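Side-chain contacts in DNA replication factor Cdt1 (Mus musculus, PDB 3A4C), which licenses DNA replication by helping CDC6 and the origin recognition complex load the MCM complex onto DNA, and is also required for mitosis: residues Ala41-Ser46 against Gly54-His59; Arg14-Ala19 against Ala95-His100; Leu62-Glu65 against Trp70-Leu73. All coordinates share one frame; numbering follows the deposited sequence.

Interaction 1: residues Ala41-Ser46 against Gly54-His59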
loop_
_atom_site.group_PDB
_atom_site.type_symbol
_atom_site.label_atom_id
_atom_site.label_comp_id
_atom_site.label_asym_id
_atom_site.label_seq_id
_atom_site.Cartn_x
_atom_site.Cartn_y
_atom_site.Cartn_z
ATOM N N ALA A 41 -7.743 4.826 -7.174
ATOM C CA ALA A 41 -8.755 4.503 -8.179
ATOM C C ALA A 41 -8.338 3.278 -8.984
ATOM O O ALA A 41 -9.146 2.390 -9.257
ATOM C CB ALA A 41 -8.991 5.694 -9.097
ATOM N N ARG A 42 -7.067 3.212 -9.351
ATOM C CA ARG A 42 -6.583 2.071 -10.114
ATOM C C ARG A 42 -6.549 0.794 -9.272
ATOM O O ARG A 42 -6.837 -0.295 -9.766
ATOM C CB ARG A 42 -5.204 2.372 -10.695
ATOM C CG ARG A 42 -5.267 3.411 -11.784
ATOM C CD ARG A 42 -3.938 3.607 -12.471
ATOM N NE ARG A 42 -3.984 4.811 -13.299
ATOM C CZ ARG A 42 -2.979 5.243 -14.051
ATOM N NH1 ARG A 42 -1.848 4.560 -14.108
ATOM N NH2 ARG A 42 -3.112 6.358 -14.747
ATOM N N MET A 43 -6.201 0.928 -7.998
ATOM C CA MET A 43 -6.126 -0.237 -7.132
ATOM C C MET A 43 -7.506 -0.821 -6.863
ATOM O O MET A 43 -7.701 -2.022 -6.959
ATOM C CB MET A 43 -5.432 0.112 -5.819
ATOM C CG MET A 43 -3.919 0.264 -5.984
ATOM S SD MET A 43 -3.111 0.563 -4.421
ATOM C CE MET A 43 -3.164 -1.086 -3.695
ATOM N N VAL A 44 -8.473 0.021 -6.524
ATOM C CA VAL A 44 -9.807 -0.509 -6.281
ATOM C C VAL A 44 -10.366 -1.154 -7.552
ATOM O O VAL A 44 -11.067 -2.157 -7.486
ATOM C CB VAL A 44 -10.769 0.553 -5.728
ATOM C CG1 VAL A 44 -10.285 1.039 -4.360
ATOM C CG2 VAL A 44 -10.916 1.710 -6.702
ATOM N N ASP A 45 -10.034 -0.594 -8.712
ATOM C CA ASP A 45 -10.548 -1.131 -9.976
ATOM C C ASP A 45 -9.809 -2.379 -10.451
ATOM O O ASP A 45 -10.243 -3.033 -11.398
ATOM C CB ASP A 45 -10.426 -0.094 -11.079
ATOM C CG ASP A 45 -11.440 1.007 -10.970
ATOM O OD1 ASP A 45 -12.255 1.003 -10.023
ATOM O OD2 ASP A 45 -11.417 1.881 -11.859
ATOM N N SER A 46 -8.686 -2.694 -9.819
ATOM C CA SER A 46 -7.811 -3.768 -10.299
ATOM C C SER A 46 -8.054 -5.113 -9.624
ATOM O O SER A 46 -7.460 -6.125 -9.997
ATOM C CB SER A 46 -6.341 -3.375 -10.108
ATOM O OG SER A 46 -5.941 -2.448 -11.098
ATOM N N GLY A 54 -11.255 5.817 -0.518
ATOM C CA GLY A 54 -10.832 6.408 0.746
ATOM C C GLY A 54 -10.234 5.379 1.689
ATOM O O GLY A 54 -9.213 5.627 2.337
ATOM N N GLU A 55 -10.864 4.213 1.761
ATOM C CA GLU A 55 -10.353 3.123 2.583
ATOM C C GLU A 55 -9.073 2.557 1.992
ATOM O O GLU A 55 -8.181 2.157 2.722
ATOM C CB GLU A 55 -11.403 2.023 2.742
ATOM C CG GLU A 55 -12.595 2.441 3.585
ATOM C CD GLU A 55 -13.796 1.527 3.415
ATOM O OE1 GLU A 55 -14.706 1.571 4.270
ATOM O OE2 GLU A 55 -13.840 0.770 2.425
ATOM N N MET A 56 -8.991 2.517 0.667
ATOM C CA MET A 56 -7.765 2.105 -0.010
ATOM C C MET A 56 -6.616 3.055 0.345
ATOM O O MET A 56 -5.496 2.616 0.621
ATOM C CB MET A 56 -7.988 2.053 -1.527
ATOM C CG MET A 56 -6.824 1.478 -2.324
ATOM S SD MET A 56 -6.430 -0.230 -1.877
ATOM C CE MET A 56 -7.797 -1.117 -2.635
ATOM N N GLU A 57 -6.888 4.355 0.355
ATOM C CA GLU A 57 -5.848 5.314 0.720
ATOM C C GLU A 57 -5.291 4.982 2.091
ATOM O O GLU A 57 -4.087 5.025 2.308
ATOM C CB GLU A 57 -6.368 6.754 0.724
ATOM C CG GLU A 57 -5.295 7.749 1.154
ATOM C CD GLU A 57 -5.729 9.191 1.008
ATOM O OE1 GLU A 57 -4.972 9.982 0.409
ATOM O OE2 GLU A 57 -6.822 9.532 1.492
ATOM N N LYS A 58 -6.179 4.658 3.020
ATOM C CA LYS A 58 -5.755 4.305 4.367
ATOM C C LYS A 58 -4.789 3.114 4.357
ATOM O O LYS A 58 -3.793 3.114 5.072
ATOM C CB LYS A 58 -6.971 4.005 5.241
ATOM C CG LYS A 58 -7.774 5.245 5.641
ATOM C CD LYS A 58 -9.006 4.835 6.445
ATOM C CE LYS A 58 -9.959 6.003 6.650
ATOM N NZ LYS A 58 -9.308 7.099 7.414
ATOM N N HIS A 59 -5.079 2.108 3.535
ATOM C CA HIS A 59 -4.204 0.933 3.442
ATOM C C HIS A 59 -2.866 1.251 2.801
ATOM O O HIS A 59 -1.843 0.677 3.173
ATOM C CB HIS A 59 -4.884 -0.196 2.670
ATOM C CG HIS A 59 -6.002 -0.838 3.419
ATOM N ND1 HIS A 59 -7.197 -0.195 3.661
ATOM C CD2 HIS A 59 -6.102 -2.057 4.001
ATOM C CE1 HIS A 59 -7.989 -0.995 4.352
ATOM N NE2 HIS A 59 -7.347 -2.129 4.573
#
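M43 is the first residue of 41-46 to touch 54-59, and it meets M56 in a crossing of two thioether chains at about a right angle. Its CE methyl rests 3.8 Å from the sulphur SD of M56, while its CB lies 4.0 Å from CG of M56, so both the root and the end of the M43 chain are engaged. The bend at chi3 (75°) turns that methyl back toward M56 after an otherwise extended start. V44 follows with a single branch: CG1 sits 3.7 Å from CE of M56 and 3.8 Å from CB of the same residue. The two side chains run past each other in opposite directions, and the valine methyl fits into the curve of the methionine. That curve comes from M56 itself, whose CG stands anti to the backbone N (chi1 -173°) before chi2 and chi3 fold the chain round. One methionine thus offers its middle to M43 and both its CB and its terminal methyl to V44. T49 and L51 of the intervening loop also pack on M56. At the end of the segment S46 turns its OG back to the carbonyl O of R42, 2.7 Å away, a bond within its own segment. On the other helix, H59 ND1 donates to O of E55 at 2.7 Å; this oxygen lies almost in the ring plane, and the N-H points nearly straight at it (166°), although from above the carbonyl plane. H59 N reaches it from the opposite face. Between 41-46 and 54-59 the contact is wholly apolar. E57 also touches M36 and C40, and helices 36-45 and 53-66 pack as in the helix-turn-helix core of a winged helix domain, the fold of this C-terminal part of Cdt1.

Interaction 2: residues Arg14-Ala19 against Ala95-His100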
loop_
_atom_site.group_PDB
_atom_site.type_symbol
_atom_site.label_atom_id
_atom_site.label_comp_id
_atom_site.label_asym_id
_atom_site.label_seq_id
_atom_site.Cartn_x
_atom_site.Cartn_y
_atom_site.Cartn_z
ATOM N N ARG A 14 -4.802 -7.435 4.745
ATOM C CA ARG A 14 -5.003 -7.149 3.325
ATOM C C ARG A 14 -3.723 -6.743 2.610
ATOM O O ARG A 14 -3.670 -6.749 1.381
ATOM C CB ARG A 14 -6.025 -6.027 3.144
ATOM C CG ARG A 14 -7.385 -6.300 3.743
ATOM C CD ARG A 14 -8.391 -5.241 3.329
ATOM N NE ARG A 14 -9.696 -5.491 3.934
ATOM C CZ ARG A 14 -10.132 -4.902 5.042
ATOM N NH1 ARG A 14 -11.333 -5.199 5.524
ATOM N NH2 ARG A 14 -9.373 -4.014 5.670
ATOM N N LEU A 15 -2.706 -6.347 3.367
ATOM C CA LEU A 15 -1.563 -5.653 2.770
ATOM C C LEU A 15 -0.717 -6.469 1.787
ATOM O O LEU A 15 -0.268 -5.937 0.771
ATOM C CB LEU A 15 -0.683 -5.024 3.853
ATOM C CG LEU A 15 -1.390 -3.890 4.604
ATOM C CD1 LEU A 15 -0.399 -3.139 5.473
ATOM C CD2 LEU A 15 -2.078 -2.957 3.615
ATOM N N PRO A 16 -0.475 -7.754 2.087
ATOM C CA PRO A 16 0.351 -8.491 1.124
ATOM C C PRO A 16 -0.292 -8.499 -0.265
ATOM O O PRO A 16 0.392 -8.255 -1.260
ATOM C CB PRO A 16 0.409 -9.899 1.720
ATOM C CG PRO A 16 0.265 -9.664 3.214
ATOM C CD PRO A 16 -0.735 -8.531 3.315
ATOM N N GLU A 17 -1.594 -8.751 -0.331
ATOM C CA GLU A 17 -2.280 -8.754 -1.623
ATOM C C GLU A 17 -2.359 -7.367 -2.226
ATOM O O GLU A 17 -2.153 -7.203 -3.427
ATOM C CB GLU A 17 -3.676 -9.374 -1.515
ATOM C CG GLU A 17 -3.620 -10.898 -1.445
ATOM C CD GLU A 17 -4.985 -11.546 -1.465
ATOM O OE1 GLU A 17 -5.989 -10.819 -1.295
ATOM O OE2 GLU A 17 -5.053 -12.786 -1.660
ATOM N N LEU A 18 -2.664 -6.370 -1.397
ATOM C CA LEU A 18 -2.698 -4.984 -1.862
ATOM C C LEU A 18 -1.343 -4.514 -2.388
ATOM O O LEU A 18 -1.275 -3.730 -3.332
ATOM C CB LEU A 18 -3.196 -4.055 -0.754
ATOM C CG LEU A 18 -4.654 -3.584 -0.815
ATOM C CD1 LEU A 18 -5.538 -4.478 -1.656
ATOM C CD2 LEU A 18 -5.259 -3.362 0.581
ATOM N N ALA A 19 -0.263 -4.985 -1.778
ATOM C CA ALA A 19 1.066 -4.618 -2.247
ATOM C C ALA A 19 1.303 -5.131 -3.660
ATOM O O ALA A 19 1.951 -4.472 -4.465
ATOM C CB ALA A 19 2.124 -5.146 -1.307
ATOM N N ALA A 95 8.482 -10.564 2.299
ATOM C CA ALA A 95 9.019 -11.194 3.504
ATOM C C ALA A 95 9.165 -10.156 4.617
ATOM O O ALA A 95 8.832 -10.415 5.771
ATOM C CB ALA A 95 10.353 -11.858 3.210
ATOM N N ARG A 96 9.670 -8.978 4.271
ATOM C CA ARG A 96 9.808 -7.908 5.255
ATOM C C ARG A 96 8.458 -7.484 5.820
ATOM O O ARG A 96 8.320 -7.272 7.022
ATOM C CB ARG A 96 10.546 -6.699 4.669
ATOM C CG ARG A 96 12.039 -6.928 4.531
ATOM C CD ARG A 96 12.805 -5.632 4.336
ATOM N NE ARG A 96 12.478 -4.969 3.080
ATOM C CZ ARG A 96 12.883 -5.389 1.886
ATOM N NH1 ARG A 96 13.623 -6.487 1.777
ATOM N NH2 ARG A 96 12.543 -4.711 0.797
ATOM N N LEU A 97 7.463 -7.343 4.949
ATOM C CA LEU A 97 6.113 -7.011 5.392
ATOM C C LEU A 97 5.586 -8.042 6.397
ATOM O O LEU A 97 5.072 -7.688 7.465
ATOM C CB LEU A 97 5.176 -6.911 4.188
ATOM C CG LEU A 97 3.692 -6.633 4.423
ATOM C CD1 LEU A 97 3.504 -5.298 5.136
ATOM C CD2 LEU A 97 2.975 -6.621 3.090
ATOM N N ALA A 98 5.712 -9.320 6.052
ATOM C CA ALA A 98 5.274 -10.396 6.933
ATOM C C ALA A 98 5.969 -10.331 8.287
ATOM O O ALA A 98 5.340 -10.526 9.326
ATOM C CB ALA A 98 5.526 -11.756 6.283
ATOM N N HIS A 99 7.271 -10.072 8.268
ATOM C CA HIS A 99 8.043 -9.976 9.507
ATOM C C HIS A 99 7.564 -8.817 10.383
ATOM O O HIS A 99 7.373 -8.973 11.589
ATOM C CB HIS A 99 9.526 -9.795 9.202
ATOM C CG HIS A 99 10.321 -9.305 10.372
ATOM N ND1 HIS A 99 10.843 -10.154 11.325
ATOM C CD2 HIS A 99 10.662 -8.051 10.757
ATOM C CE1 HIS A 99 11.483 -9.444 12.239
ATOM N NE2 HIS A 99 11.392 -8.167 11.915
ATOM N N HIS A 100 7.393 -7.648 9.772
ATOM C CA HIS A 100 6.882 -6.483 10.487
ATOM C C HIS A 100 5.541 -6.765 11.131
ATOM O O HIS A 100 5.329 -6.462 12.307
ATOM C CB HIS A 100 6.726 -5.297 9.538
ATOM C CG HIS A 100 8.017 -4.822 8.958
ATOM N ND1 HIS A 100 9.240 -5.168 9.489
ATOM C CD2 HIS A 100 8.279 -4.020 7.900
ATOM C CE1 HIS A 100 10.201 -4.600 8.782
ATOM N NE2 HIS A 100 9.643 -3.899 7.812
#
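This is a small apolar helix-to-helix contact, in which L97 of the C-terminal helix 90-104 presses one methyl against the backbone and side chains of L15 and P16 on the long N-terminal helix 3-27. The two helices are far apart in sequence, yet the CA atoms of P16 and L97 come within 7.3 Å. CD2 of L97 does the touching. This L97 CD2 lies 3.8 Å from P16 N. The distance from L97 CD2 to L15 C is 3.9 Å, so the methyl is set against the peptide link between the two residues. To one side is CB of L15, 4.1 Å from this methyl; to the other is the proline ring, whose CG is also 4.1 Å away. The ring and the leucine chain cross at about a right angle. What carries the methyl so far from its own helix is the first torsion of L97, with CG opposite the backbone N (chi1 177°). The proline nitrogen has no hydrogen to give to the preceding turn, and helix 3-27 is kinked here, where N of P16 and N of E17 lack that bond; L97 packs directly on this place. L97 also touches L66, and L15 touches H59, so helix 53-66 touches both partners. No hydrogen bond crosses between the segments. The contact packs the last helix of the domain on its first, adding a C-terminal helix to the three helices and antiparallel sheet that make up the winged helix fold.

Interaction 3: residues Leu62-Glu65 against Trp70-Leu73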
loop_
_atom_site.group_PDB
_atom_site.type_symbol
_atom_site.label_atom_id
_atom_site.label_comp_id
_atom_site.label_asym_id
_atom_site.label_seq_id
_atom_site.Cartn_x
_atom_site.Cartn_y
_atom_site.Cartn_z
ATOM N N LEU A 62 -0.744 2.850 5.363
ATOM C CA LEU A 62 -0.189 1.811 6.236
ATOM C C LEU A 62 1.017 1.149 5.581
ATOM O O LEU A 62 2.030 0.903 6.224
ATOM C CB LEU A 62 -1.241 0.749 6.551
ATOM C CG LEU A 62 -2.407 1.147 7.448
ATOM C CD1 LEU A 62 -3.164 -0.124 7.881
ATOM C CD2 LEU A 62 -1.904 1.899 8.661
ATOM N N LEU A 63 0.903 0.867 4.290
ATOM C CA LEU A 63 1.988 0.243 3.539
ATOM C C LEU A 63 3.217 1.156 3.498
ATOM O O LEU A 63 4.363 0.701 3.604
ATOM C CB LEU A 63 1.488 -0.024 2.120
ATOM C CG LEU A 63 1.851 -1.256 1.302
ATOM C CD1 LEU A 63 2.039 -2.521 2.156
ATOM C CD2 LEU A 63 0.757 -1.440 0.246
ATOM N N ALA A 64 2.974 2.453 3.331
ATOM C CA ALA A 64 4.055 3.440 3.307
ATOM C C ALA A 64 4.747 3.515 4.657
ATOM O O ALA A 64 5.946 3.772 4.739
ATOM C CB ALA A 64 3.519 4.824 2.901
ATOM N N GLU A 65 3.979 3.291 5.716
ATOM C CA GLU A 65 4.508 3.299 7.074
ATOM C C GLU A 65 5.283 2.024 7.389
ATOM O O GLU A 65 6.296 2.062 8.089
ATOM C CB GLU A 65 3.362 3.488 8.069
ATOM C CG GLU A 65 2.879 4.933 8.089
ATOM C CD GLU A 65 1.510 5.093 8.679
ATOM O OE1 GLU A 65 0.877 4.072 9.042
ATOM O OE2 GLU A 65 1.064 6.254 8.776
ATOM N N TRP A 70 10.415 1.278 0.356
ATOM C CA TRP A 70 9.810 0.905 -0.912
ATOM C C TRP A 70 8.862 1.991 -1.390
ATOM O O TRP A 70 8.956 2.461 -2.519
ATOM C CB TRP A 70 9.037 -0.406 -0.759
ATOM C CG TRP A 70 8.347 -0.858 -2.003
ATOM C CD1 TRP A 70 8.875 -0.922 -3.254
ATOM C CD2 TRP A 70 7.000 -1.346 -2.108
ATOM N NE1 TRP A 70 7.939 -1.411 -4.140
ATOM C CE2 TRP A 70 6.782 -1.682 -3.457
ATOM C CE3 TRP A 70 5.960 -1.528 -1.190
ATOM C CZ2 TRP A 70 5.565 -2.188 -3.915
ATOM C CZ3 TRP A 70 4.750 -2.035 -1.647
ATOM C CH2 TRP A 70 4.565 -2.358 -2.995
ATOM N N LEU A 71 7.950 2.383 -0.509
ATOM C CA LEU A 71 6.844 3.264 -0.867
ATOM C C LEU A 71 7.009 4.643 -0.248
ATOM O O LEU A 71 6.991 4.785 0.973
ATOM C CB LEU A 71 5.531 2.638 -0.392
ATOM C CG LEU A 71 4.203 3.272 -0.800
ATOM C CD1 LEU A 71 4.148 3.475 -2.283
ATOM C CD2 LEU A 71 3.065 2.364 -0.363
ATOM N N SER A 72 7.156 5.654 -1.102
ATOM C CA SER A 72 7.358 7.024 -0.659
ATOM C C SER A 72 6.147 7.881 -1.049
ATOM O O SER A 72 5.547 7.671 -2.100
ATOM C CB SER A 72 8.629 7.579 -1.314
ATOM O OG SER A 72 9.279 8.507 -0.467
ATOM N N LEU A 73 5.787 8.830 -0.192
ATOM C CA LEU A 73 4.704 9.768 -0.475
ATOM C C LEU A 73 5.272 11.175 -0.453
ATOM O O LEU A 73 6.007 11.529 0.467
ATOM C CB LEU A 73 3.625 9.661 0.590
ATOM C CG LEU A 73 3.043 8.269 0.793
ATOM C CD1 LEU A 73 2.182 8.252 2.039
ATOM C CD2 LEU A 73 2.228 7.902 -0.427
HETATM O O HOH W 1 6.879 5.981 3.459
#
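The backbones of A64 and L71 come together closely, with CA atoms 5.0 Å apart, where the last turns of helix 53-66 face the start of strand 71-76. A64 contributes only a methyl and so allows this approach; its CB touches CD1 of L73 at 3.8 Å and CG of L71 at 4.1 Å, two leucines that stand two residues apart on the strand. L71 reaches back along the helix. Its CG is anti to the backbone N (chi1 -172°), and CD2 ends over the peptide between L63 and A64, 3.7 Å from N of A64 and 3.8 Å from CB of L63. The side chains of L63 and L71 cross at about a right angle. L63 also meets W70, its CG lying 4.2 Å from CZ3 at the edge of the indole, near the ring plane, so the six-membered ring presents its rim and not its face to the leucine. Beyond the two segments, L22 of helix 3-27 packs on both W70 and L71, and V82 and L84 of the neighbouring strand 79-84 back the same cluster. Backbone hydrogen bonds pair W70 with D85 and S72 with K83, tying this strand to its partner. Polar linkage between the segments runs through one water, which donates to O of A64 at 2.7 Å and to O of L71 at 2.8 Å. A helix carbonyl and a strand carbonyl cannot bond each other directly, since both are acceptors; the water supplies the two hydrogens. The contact is mainly hydrophobic, with leucines, an alanine and an indole edge closing the helix onto the sheet, and one water giving a hydrogen to each of two carbonyls that cannot bond each other.

Helix 53-66 ties the set together: interaction 1 uses its early part and interaction 3 its late part, their centres 14 Å apart, while interaction 2 passes beside it. Along the chain, interactions 1 and 3 follow one another, and both fall between the two segments of interaction 2. Interactions 1 and 2 lie on opposite sides of the chain's centre, 16 Å apart, but meet where NE2 of H59 and NH2 of R14 are probably hydrogen-bonded and where M43 packs on L18. Interactions 2 and 3, 12 Å apart, touch through L15 and A19 against L62, L63 and W70. Together they join four helices and the sheet into one compact winged helix domain.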